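Possible MarR-transcriptional regulator (Streptomyces coelicolor, PDB 4B8X) is a MarR-family winged-helix protein of unknown function that probably binds DNA and regulates transcription. Local coordinates at residues L52-I57 against T93-T98. Sequence-based numbering, arbitrary orientation.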
loop_
_atom_site.group_PDB
_atom_site.type_symbol
_atom_site.label_atom_id
_atom_site.label_comp_id
_atom_site.label_asym_id
_atom_site.label_seq_id
_atom_site.Cartn_x
_atom_site.Cartn_y
_atom_site.Cartn_z
ATOM N N LEU A 52 13.374 -15.457 14.662
ATOM C CA LEU A 52 14.105 -15.012 13.469
ATOM C C LEU A 52 14.987 -13.828 13.800
ATOM O O LEU A 52 14.598 -12.976 14.605
ATOM C CB LEU A 52 13.163 -14.555 12.364
ATOM C CG LEU A 52 12.569 -15.569 11.407
ATOM C CD1 LEU A 52 11.859 -14.747 10.330
ATOM C CD2 LEU A 52 13.585 -16.518 10.780
ATOM N N PRO A 53 16.134 -13.709 13.127
ATOM C CA PRO A 53 16.881 -12.459 13.241
ATOM C C PRO A 53 16.079 -11.294 12.641
ATOM O O PRO A 53 15.360 -11.481 11.649
ATOM C CB PRO A 53 18.142 -12.717 12.409
ATOM C CG PRO A 53 18.240 -14.207 12.296
ATOM C CD PRO A 53 16.829 -14.699 12.284
ATOM N N MET A 54 16.225 -10.112 13.217
ATOM C CA MET A 54 15.466 -8.976 12.740
ATOM C C MET A 54 15.835 -8.634 11.280
ATOM O O MET A 54 14.959 -8.191 10.516
ATOM C CB MET A 54 15.579 -7.802 13.726
ATOM C CG MET A 54 14.878 -8.095 15.050
ATOM S SD MET A 54 15.083 -6.844 16.333
ATOM C CE MET A 54 14.240 -5.471 15.553
ATOM N N SER A 55 17.067 -8.909 10.866
ATOM C CA SER A 55 17.465 -8.646 9.481
ATOM C C SER A 55 16.650 -9.526 8.537
ATOM O O SER A 55 16.229 -9.094 7.466
ATOM C CB SER A 55 18.961 -8.890 9.278
ATOM O OG SER A 55 19.330 -10.194 9.681
ATOM N N LYS A 56 16.422 -10.763 8.960
ATOM C CA LYS A 56 15.658 -11.715 8.177
ATOM C C LYS A 56 14.172 -11.355 8.126
ATOM O O LYS A 56 13.516 -11.514 7.090
ATOM C CB LYS A 56 15.833 -13.131 8.733
ATOM N N ILE A 57 13.635 -10.835 9.229
ATOM C CA ILE A 57 12.269 -10.360 9.218
ATOM C C ILE A 57 12.097 -9.227 8.185
ATOM O O ILE A 57 11.143 -9.213 7.417
ATOM C CB ILE A 57 11.856 -9.862 10.616
ATOM C CG1 ILE A 57 11.839 -11.017 11.646
ATOM C CG2 ILE A 57 10.490 -9.191 10.544
ATOM C CD1 ILE A 57 11.686 -10.581 13.099
ATOM N N THR A 93 20.044 -9.244 16.336
ATOM C CA THR A 93 19.057 -9.443 17.382
ATOM C C THR A 93 18.029 -10.431 16.886
ATOM O O THR A 93 17.600 -10.350 15.739
ATOM C CB THR A 93 18.318 -8.132 17.708
ATOM O OG1 THR A 93 19.265 -7.144 18.122
ATOM C CG2 THR A 93 17.284 -8.325 18.810
ATOM N N LEU A 94 17.663 -11.367 17.759
ATOM C CA LEU A 94 16.603 -12.334 17.476
ATOM C C LEU A 94 15.281 -11.898 18.115
ATOM O O LEU A 94 15.248 -11.457 19.268
ATOM C CB LEU A 94 16.985 -13.684 18.083
ATOM C CG LEU A 94 18.200 -14.411 17.536
ATOM C CD1 LEU A 94 18.415 -15.679 18.349
ATOM C CD2 LEU A 94 18.028 -14.729 16.062
ATOM N N ALA A 95 14.204 -12.017 17.343
ATOM C CA ALA A 95 12.851 -11.827 17.825
ATOM C C ALA A 95 12.156 -13.190 17.932
ATOM O O ALA A 95 12.222 -13.960 16.992
ATOM C CB ALA A 95 12.069 -10.899 16.902
ATOM N N THR A 96 11.525 -13.480 19.072
ATOM C CA THR A 96 10.881 -14.770 19.330
ATOM C C THR A 96 9.439 -14.519 19.760
ATOM O O THR A 96 9.195 -13.740 20.662
ATOM C CB THR A 96 11.617 -15.536 20.441
ATOM O OG1 THR A 96 13.021 -15.600 20.147
ATOM C CG2 THR A 96 11.026 -16.933 20.597
ATOM N N ILE A 97 8.485 -15.205 19.123
ATOM C CA ILE A 97 7.084 -15.063 19.521
ATOM C C ILE A 97 6.854 -15.747 20.863
ATOM O O ILE A 97 7.370 -16.842 21.110
ATOM C CB ILE A 97 6.138 -15.611 18.424
ATOM C CG1 ILE A 97 4.689 -15.205 18.676
ATOM C CG2 ILE A 97 6.309 -17.119 18.257
ATOM C CD1 ILE A 97 3.780 -15.506 17.496
ATOM N N THR A 98 6.090 -15.088 21.724
ATOM C CA THR A 98 5.761 -15.610 23.032
ATOM C C THR A 98 4.483 -16.466 22.937
ATOM O O THR A 98 3.771 -16.439 21.937
ATOM C CB THR A 98 5.516 -14.485 24.035
ATOM O OG1 THR A 98 4.325 -13.771 23.659
ATOM C CG2 THR A 98 6.729 -13.525 24.123
#
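The CD2 methyl of L94 sits over one face of the P53 ring, 3.6 Å from N and 3.8 Å from CG of P53; T93 O stands beyond the CA corner, above the ring plane on that same side, 3.3 Å from P53 CA, a C-H...O contact. The side chains of P53 and L94 lie side by side on one face of the sheet, while L52 and A95 take the other. Proline suits its place: its partner L94 forms a non-hydrogen-bonded antiparallel pair, where the backbone N faces away from the partner strand, so the missing N-H costs nothing, and P53 is also the N-cap of helix 54-61. In the neighbouring hydrogen-bonded pair, A95 N donates to L52 O (2.9 Å, 171° at the hydrogen), and L52 N returns a bond to A95 O in its carbonyl plane. M54 adds a third bond, its N meeting T93 O at 2.9 Å nearly head-on. With chi1 at -68°, M54 CG stays beside its own N, near that same oxygen; SD lies 3.6 Å from T93 CG2 in one of two modelled conformers, a doubtful touch. A95, small and buried, admits I57 CD1 to within 3.8 Å of its CB. Thus main-chain bonds join strand 51-53 to strand 93-97 of the wing, and the third extends their grip into the helix preceding helix 65-77, probably the DNA-recognition helix, while apolar contacts pack both faces.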